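Local atomic coordinates of protein E3 homolog (Yaba-like disease virus, PDB entry 1SFU), a protein that binds left-handed Z-DNA through its N-terminal Zalpha domain and is thought to counter double-stranded-RNA-triggered antiviral responses of the host. Residues V21-A32 and P67-C75. Numbering follows the deposited sequence.
Sequences VLSLNTNDYTTA and PKWFKNYNC. With nucleotides of chain A.
With CG anti to the backbone N (chi1 173°) and a bend at chi3, Lys71 reaches Leu24 O, while Tyr29, its CG between N and the carbonyl carbon (chi1 63°), sets its ring beside Phe70. Both lie on the small antiparallel sheet of the winged helix-turn-helix Zalpha domain, where the short strand 29-30 pairs with 68-71, a strand of the wing hairpin whose other neighbour is 59-62. Thr30 and Trp69 form the hydrogen-bonded pair: Thr30 N donates to Trp69 O at 3.0 Å and Trp69 N to Thr30 O at 2.8 Å, both nearly straight. On the Tyr29 face of the sheet, Tyr29 CB sits over the centre of the Phe70 ring, 3.6 Å from its centroid, and the two rings are inclined at 44°. The extended Lys68 chain crosses one face of the Tyr29 ring, with CD off-centre toward the rim, 3.6 Å from Tyr29 CE1. The Trp69 indole lies on the other side, against Tyr51 and Leu50 of helix 43-55. At the DNA end, water 2 joins Ala32 N to Pro67 O, and Pro67 CD packs 3.4 Å from O3' of DG3 of chain A. At the end of strand 68-71, water 1 accepts a hydrogen bond from Lys71 N and lies between Asn25 O and Asp28 O. The Lys71 chain runs past Val21 O and Leu22 to the residue just before the Asn25-Asp28 turn, where NZ donates a hydrogen bond to Leu24 O at 2.7 Å, almost in line with the C=O bond.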
ATOM      1  N   VAL C  21      -9.374  -2.137 -21.746  1.00 32.28           N
ATOM      2  CA  VAL C  21     -10.664  -1.975 -21.091  1.00 32.18           C
ATOM      3  C   VAL C  21     -11.742  -1.527 -22.072  1.00 31.86           C
ATOM      4  O   VAL C  21     -12.890  -1.958 -21.981  1.00 31.91           O
ATOM      5  CB  VAL C  21     -10.581  -0.971 -19.915  1.00 33.07           C
ATOM      6  CG1 VAL C  21      -9.598  -1.481 -18.870  1.00 31.25           C
ATOM      7  CG2 VAL C  21     -10.174   0.396 -20.420  1.00 33.89           C
ATOM      8  N   LEU C  22     -11.374  -0.668 -23.017  1.00 31.67           N
ATOM      9  CA  LEU C  22     -12.339  -0.193 -24.002  1.00 32.03           C
ATOM     10  C   LEU C  22     -12.809  -1.310 -24.927  1.00 32.04           C
ATOM     11  O   LEU C  22     -13.866  -1.203 -25.541  1.00 30.32           O
ATOM     12  CB  LEU C  22     -11.743   0.955 -24.822  1.00 32.93           C
ATOM     13  CG  LEU C  22     -11.642   2.273 -24.054  1.00 31.41           C
ATOM     14  CD1 LEU C  22     -10.986   3.344 -24.917  1.00 34.05           C
ATOM     15  CD2 LEU C  22     -13.039   2.707 -23.628  1.00 33.39           C
ATOM     16  N   SER C  23     -12.037  -2.390 -25.012  1.00 31.48           N
ATOM     17  CA  SER C  23     -12.416  -3.506 -25.869  1.00 32.70           C
ATOM     18  C   SER C  23     -13.423  -4.419 -25.178  1.00 31.92           C
ATOM     19  O   SER C  23     -13.984  -5.315 -25.800  1.00 32.39           O
ATOM     20  CB  SER C  23     -11.178  -4.320 -26.276  1.00 32.18           C
ATOM     21  OG  SER C  23     -10.646  -5.038 -25.177  1.00 34.17           O
ATOM     22  N   LEU C  24     -13.656  -4.187 -23.892  1.00 31.97           N
ATOM     23  CA  LEU C  24     -14.598  -5.003 -23.127  1.00 31.87           C
ATOM     24  C   LEU C  24     -16.042  -4.687 -23.486  1.00 32.62           C
ATOM     25  O   LEU C  24     -16.358  -3.578 -23.913  1.00 31.66           O
ATOM     26  CB  LEU C  24     -14.428  -4.761 -21.623  1.00 32.10           C
ATOM     27  CG  LEU C  24     -13.107  -5.075 -20.919  1.00 31.14           C
ATOM     28  CD1 LEU C  24     -13.104  -4.415 -19.550  1.00 31.93           C
ATOM     29  CD2 LEU C  24     -12.923  -6.570 -20.791  1.00 30.23           C
ATOM     30  N   ASN C  25     -16.918  -5.670 -23.316  1.00 32.87           N
ATOM     31  CA  ASN C  25     -18.330  -5.450 -23.567  1.00 33.84           C
ATOM     32  C   ASN C  25     -18.838  -4.803 -22.289  1.00 34.67           C
ATOM     33  O   ASN C  25     -18.375  -5.132 -21.195  1.00 33.72           O
ATOM     34  CB  ASN C  25     -19.059  -6.769 -23.805  1.00 35.17           C
ATOM     35  CG  ASN C  25     -18.559  -7.494 -25.034  1.00 35.51           C
ATOM     36  OD1 ASN C  25     -18.426  -6.902 -26.104  1.00 36.37           O
ATOM     37  ND2 ASN C  25     -18.284  -8.784 -24.890  1.00 35.91           N
ATOM     38  N   THR C  26     -19.779  -3.880 -22.423  1.00 35.90           N
ATOM     39  CA  THR C  26     -20.332  -3.185 -21.269  1.00 36.89           C
ATOM     40  C   THR C  26     -20.633  -4.141 -20.123  1.00 37.51           C
ATOM     41  O   THR C  26     -20.411  -3.824 -18.953  1.00 38.29           O
ATOM     42  CB  THR C  26     -21.636  -2.445 -21.649  1.00 37.71           C
ATOM     43  OG1 THR C  26     -21.338  -1.403 -22.585  1.00 38.88           O
ATOM     44  CG2 THR C  26     -22.294  -1.847 -20.416  1.00 38.30           C
ATOM     45  N   ASN C  27     -21.123  -5.323 -20.473  1.00 38.36           N
ATOM     46  CA  ASN C  27     -21.499  -6.319 -19.482  1.00 40.08           C
ATOM     47  C   ASN C  27     -20.348  -7.127 -18.889  1.00 39.11           C
ATOM     48  O   ASN C  27     -20.530  -7.818 -17.890  1.00 40.82           O
ATOM     49  CB  ASN C  27     -22.530  -7.269 -20.095  1.00 41.74           C
ATOM     50  CG  ASN C  27     -23.109  -8.227 -19.081  1.00 45.79           C
ATOM     51  OD1 ASN C  27     -23.506  -7.823 -17.985  1.00 47.49           O
ATOM     52  ND2 ASN C  27     -23.172  -9.504 -19.441  1.00 47.33           N
ATOM     53  N   ASP C  28     -19.167  -7.034 -19.484  1.00 38.47           N
ATOM     54  CA  ASP C  28     -18.031  -7.800 -18.997  1.00 36.72           C
ATOM     55  C   ASP C  28     -17.111  -6.990 -18.089  1.00 34.89           C
ATOM     56  O   ASP C  28     -17.222  -5.771 -18.012  1.00 33.98           O
ATOM     57  CB  ASP C  28     -17.245  -8.357 -20.186  1.00 39.06           C
ATOM     58  CG  ASP C  28     -16.224  -9.397 -19.769  1.00 43.51           C
ATOM     59  OD1 ASP C  28     -16.526 -10.178 -18.838  1.00 44.25           O
ATOM     60  OD2 ASP C  28     -15.128  -9.442 -20.372  1.00 46.82           O
ATOM     61  N   TYR C  29     -16.217  -7.681 -17.388  1.00 31.96           N
ATOM     62  CA  TYR C  29     -15.264  -7.026 -16.493  1.00 29.52           C
ATOM     63  C   TYR C  29     -13.950  -7.785 -16.497  1.00 27.12           C
ATOM     64  O   TYR C  29     -13.890  -8.928 -16.949  1.00 27.69           O
ATOM     65  CB  TYR C  29     -15.818  -6.948 -15.061  1.00 27.71           C
ATOM     66  CG  TYR C  29     -16.069  -8.283 -14.379  1.00 28.71           C
ATOM     67  CD1 TYR C  29     -15.024  -9.002 -13.785  1.00 29.92           C
ATOM     68  CD2 TYR C  29     -17.356  -8.823 -14.315  1.00 29.69           C
ATOM     69  CE1 TYR C  29     -15.259 -10.223 -13.143  1.00 28.57           C
ATOM     70  CE2 TYR C  29     -17.600 -10.043 -13.678  1.00 30.59           C
ATOM     71  CZ  TYR C  29     -16.549 -10.734 -13.096  1.00 31.16           C
ATOM     72  OH  TYR C  29     -16.793 -11.927 -12.462  1.00 31.97           O
ATOM     73  N   THR C  30     -12.895  -7.147 -16.013  1.00 25.43           N
ATOM     74  CA  THR C  30     -11.595  -7.805 -15.954  1.00 24.30           C
ATOM     75  C   THR C  30     -10.947  -7.485 -14.610  1.00 24.58           C
ATOM     76  O   THR C  30     -11.560  -6.823 -13.771  1.00 24.46           O
ATOM     77  CB  THR C  30     -10.680  -7.360 -17.137  1.00 23.28           C
ATOM     78  OG1 THR C  30      -9.514  -8.193 -17.183  1.00 23.06           O
ATOM     79  CG2 THR C  30     -10.256  -5.919 -16.985  1.00 22.95           C
ATOM     80  N   THR C  31      -9.728  -7.971 -14.394  1.00 23.50           N
ATOM     81  CA  THR C  31      -9.016  -7.729 -13.139  1.00 24.66           C
ATOM     82  C   THR C  31      -7.585  -7.338 -13.449  1.00 24.09           C
ATOM     83  O   THR C  31      -7.122  -7.489 -14.580  1.00 23.70           O
ATOM     84  CB  THR C  31      -8.981  -8.983 -12.250  1.00 25.41           C
ATOM     85  OG1 THR C  31      -8.197 -10.002 -12.887  1.00 27.46           O
ATOM     86  CG2 THR C  31     -10.389  -9.510 -12.013  1.00 26.87           C
ATOM     87  N   ALA C  32      -6.880  -6.839 -12.444  1.00 23.78           N
ATOM     88  CA  ALA C  32      -5.498  -6.433 -12.647  1.00 25.37           C
ATOM     89  C   ALA C  32      -4.645  -7.651 -12.977  1.00 27.12           C
ATOM     90  O   ALA C  32      -3.794  -7.600 -13.869  1.00 25.85           O
ATOM     91  CB  ALA C  32      -4.962  -5.742 -11.402  1.00 25.71           C
ATOM     92  N   PRO C  67     -10.490  -6.455  -6.792  1.00 20.72           N
ATOM     93  CA  PRO C  67     -11.382  -5.522  -7.489  1.00 19.85           C
ATOM     94  C   PRO C  67     -11.634  -5.902  -8.944  1.00 20.76           C
ATOM     95  O   PRO C  67     -10.743  -6.394  -9.634  1.00 20.64           O
ATOM     96  CB  PRO C  67     -10.650  -4.188  -7.370  1.00 18.65           C
ATOM     97  CG  PRO C  67      -9.911  -4.334  -6.044  1.00 20.85           C
ATOM     98  CD  PRO C  67      -9.377  -5.741  -6.139  1.00 19.38           C
ATOM     99  N   LYS C  68     -12.863  -5.681  -9.397  1.00 21.79           N
ATOM    100  CA  LYS C  68     -13.245  -5.959 -10.776  1.00 22.57           C
ATOM    101  C   LYS C  68     -13.309  -4.617 -11.497  1.00 22.16           C
ATOM    102  O   LYS C  68     -13.744  -3.617 -10.928  1.00 21.65           O
ATOM    103  CB  LYS C  68     -14.602  -6.664 -10.813  1.00 27.07           C
ATOM    104  CG  LYS C  68     -14.555  -8.056 -10.194  1.00 31.68           C
ATOM    105  CD  LYS C  68     -15.943  -8.647  -9.943  1.00 35.55           C
ATOM    106  CE  LYS C  68     -15.824 -10.010  -9.258  1.00 37.69           C
ATOM    107  NZ  LYS C  68     -17.101 -10.529  -8.692  1.00 38.71           N
ATOM    108  N   TRP C  69     -12.860  -4.590 -12.743  1.00 21.49           N
ATOM    109  CA  TRP C  69     -12.849  -3.357 -13.507  1.00 19.47           C
ATOM    110  C   TRP C  69     -13.755  -3.414 -14.735  1.00 22.09           C
ATOM    111  O   TRP C  69     -13.599  -4.290 -15.599  1.00 19.53           O
ATOM    112  CB  TRP C  69     -11.407  -3.029 -13.908  1.00 18.44           C
ATOM    113  CG  TRP C  69     -10.511  -2.837 -12.716  1.00 17.11           C
ATOM    114  CD1 TRP C  69      -9.917  -3.812 -11.967  1.00 19.76           C
ATOM    115  CD2 TRP C  69     -10.154  -1.589 -12.104  1.00 16.67           C
ATOM    116  NE1 TRP C  69      -9.212  -3.250 -10.924  1.00 17.67           N
ATOM    117  CE2 TRP C  69      -9.344  -1.887 -10.985  1.00 18.28           C
ATOM    118  CE3 TRP C  69     -10.443  -0.249 -12.392  1.00 18.27           C
ATOM    119  CZ2 TRP C  69      -8.819  -0.890 -10.151  1.00 17.23           C
ATOM    120  CZ3 TRP C  69      -9.919   0.746 -11.564  1.00 18.10           C
ATOM    121  CH2 TRP C  69      -9.117   0.417 -10.457  1.00 19.35           C
ATOM    122  N   PHE C  70     -14.702  -2.475 -14.786  1.00 21.66           N
ATOM    123  CA  PHE C  70     -15.676  -2.366 -15.876  1.00 24.20           C
ATOM    124  C   PHE C  70     -15.426  -1.136 -16.745  1.00 25.16           C
ATOM    125  O   PHE C  70     -14.962  -0.100 -16.259  1.00 22.17           O
ATOM    126  CB  PHE C  70     -17.107  -2.224 -15.331  1.00 24.43           C
ATOM    127  CG  PHE C  70     -17.588  -3.391 -14.527  1.00 27.65           C
ATOM    128  CD1 PHE C  70     -17.105  -3.620 -13.241  1.00 27.50           C
ATOM    129  CD2 PHE C  70     -18.555  -4.253 -15.045  1.00 29.60           C
ATOM    130  CE1 PHE C  70     -17.578  -4.689 -12.479  1.00 26.43           C
ATOM    131  CE2 PHE C  70     -19.034  -5.328 -14.287  1.00 28.87           C
ATOM    132  CZ  PHE C  70     -18.543  -5.542 -13.003  1.00 27.78           C
ATOM    133  N   LYS C  71     -15.753  -1.249 -18.027  1.00 25.63           N
ATOM    134  CA  LYS C  71     -15.620  -0.121 -18.938  1.00 28.63           C
ATOM    135  C   LYS C  71     -16.793   0.797 -18.593  1.00 27.01           C
ATOM    136  O   LYS C  71     -17.878   0.314 -18.294  1.00 26.33           O
ATOM    137  CB  LYS C  71     -15.748  -0.586 -20.391  1.00 29.98           C
ATOM    138  CG  LYS C  71     -15.793   0.555 -21.395  1.00 33.76           C
ATOM    139  CD  LYS C  71     -15.898   0.057 -22.835  1.00 35.56           C
ATOM    140  CE  LYS C  71     -17.172  -0.745 -23.061  1.00 36.88           C
ATOM    141  NZ  LYS C  71     -17.312  -1.172 -24.482  1.00 37.50           N
ATOM    142  N   ASN C  72     -16.581   2.107 -18.611  1.00 29.16           N
ATOM    143  CA  ASN C  72     -17.663   3.042 -18.303  1.00 30.15           C
ATOM    144  C   ASN C  72     -18.797   2.740 -19.286  1.00 31.43           C
ATOM    145  O   ASN C  72     -18.577   2.755 -20.493  1.00 30.23           O
ATOM    146  CB  ASN C  72     -17.180   4.483 -18.492  1.00 32.09           C
ATOM    147  CG  ASN C  72     -18.152   5.505 -17.931  1.00 32.18           C
ATOM    148  OD1 ASN C  72     -17.863   6.177 -16.939  1.00 34.47           O
ATOM    149  ND2 ASN C  72     -19.313   5.622 -18.561  1.00 29.15           N
ATOM    150  N   TYR C  73     -19.999   2.460 -18.781  1.00 32.73           N
ATOM    151  CA  TYR C  73     -21.116   2.133 -19.666  1.00 35.91           C
ATOM    152  C   TYR C  73     -21.538   3.241 -20.632  1.00 37.81           C
ATOM    153  O   TYR C  73     -22.269   2.980 -21.587  1.00 38.75           O
ATOM    154  CB  TYR C  73     -22.334   1.641 -18.868  1.00 35.90           C
ATOM    155  CG  TYR C  73     -22.806   2.552 -17.763  1.00 36.65           C
ATOM    156  CD1 TYR C  73     -23.254   3.841 -18.031  1.00 37.62           C
ATOM    157  CD2 TYR C  73     -22.815   2.117 -16.440  1.00 38.09           C
ATOM    158  CE1 TYR C  73     -23.696   4.675 -17.006  1.00 38.55           C
ATOM    159  CE2 TYR C  73     -23.254   2.935 -15.411  1.00 37.89           C
ATOM    160  CZ  TYR C  73     -23.690   4.213 -15.695  1.00 39.49           C
ATOM    161  OH  TYR C  73     -24.099   5.030 -14.666  1.00 40.94           O
ATOM    162  N   ASN C  74     -21.084   4.468 -20.390  1.00 39.46           N
ATOM    163  CA  ASN C  74     -21.409   5.574 -21.284  1.00 40.90           C
ATOM    164  C   ASN C  74     -20.661   5.358 -22.598  1.00 41.76           C
ATOM    165  O   ASN C  74     -20.938   6.019 -23.597  1.00 41.63           O
ATOM    166  CB  ASN C  74     -21.000   6.916 -20.672  1.00 42.61           C
ATOM    167  CG  ASN C  74     -21.826   7.277 -19.446  1.00 45.03           C
ATOM    168  OD1 ASN C  74     -23.050   7.128 -19.442  1.00 47.83           O
ATOM    169  ND2 ASN C  74     -21.161   7.767 -18.406  1.00 44.83           N
ATOM    170  N   CYS C  75     -19.703   4.433 -22.578  1.00 41.61           N
ATOM    171  CA  CYS C  75     -18.924   4.103 -23.767  1.00 42.58           C
ATOM    172  C   CYS C  75     -19.723   3.105 -24.597  1.00 43.47           C
ATOM    173  O   CYS C  75     -19.201   2.001 -24.849  1.00 45.12           O
ATOM    174  CB  CYS C  75     -17.581   3.470 -23.381  1.00 42.17           C
ATOM    175  SG  CYS C  75     -16.474   4.506 -22.398  1.00 41.52           S
ATOM    176  OXT CYS C  75     -20.867   3.434 -24.979  1.00 46.42           O
TER
ATOM    177  P    DG A   3      -5.245  -9.811  -4.095  1.00 25.51           P
ATOM    178  OP1  DG A   3      -6.028 -11.065  -4.223  1.00 31.01           O
ATOM    179  OP2  DG A   3      -4.334  -9.390  -5.178  1.00 25.80           O
ATOM    180  O5'  DG A   3      -6.282  -8.648  -3.764  1.00 27.94           O
ATOM    181  C5'  DG A   3      -5.870  -7.288  -3.807  1.00 24.94           C
ATOM    182  C4'  DG A   3      -7.002  -6.381  -3.391  1.00 23.25           C
ATOM    183  O4'  DG A   3      -7.503  -6.816  -2.114  1.00 23.24           O
ATOM    184  C3'  DG A   3      -6.565  -4.939  -3.195  1.00 21.59           C
ATOM    185  O3'  DG A   3      -6.990  -4.211  -4.352  1.00 21.26           O
ATOM    186  C2'  DG A   3      -7.442  -4.451  -2.053  1.00 21.46           C
ATOM    187  C1'  DG A   3      -7.859  -5.712  -1.306  1.00 21.70           C
ATOM    188  N9   DG A   3      -7.257  -5.922   0.011  1.00 20.12           N
ATOM    189  C8   DG A   3      -7.934  -6.095   1.195  1.00 20.78           C
ATOM    190  N7   DG A   3      -7.144  -6.296   2.214  1.00 21.09           N
ATOM    191  C5   DG A   3      -5.866  -6.251   1.675  1.00 20.82           C
ATOM    192  C6   DG A   3      -4.605  -6.412   2.303  1.00 19.70           C
ATOM    193  O6   DG A   3      -4.368  -6.633   3.497  1.00 19.80           O
ATOM    194  N1   DG A   3      -3.558  -6.293   1.393  1.00 16.94           N
ATOM    195  C2   DG A   3      -3.709  -6.051   0.051  1.00 18.35           C
ATOM    196  N2   DG A   3      -2.574  -5.964  -0.660  1.00 14.75           N
ATOM    197  N3   DG A   3      -4.885  -5.901  -0.551  1.00 17.40           N
ATOM    198  C4   DG A   3      -5.913  -6.011   0.317  1.00 19.10           C
TER
HETATM  199  O   HOH W   1     -17.080  -3.452 -19.175  1.00 28.57           O
HETATM  200  O   HOH W   2      -8.084  -6.367  -9.774  1.00 18.34           O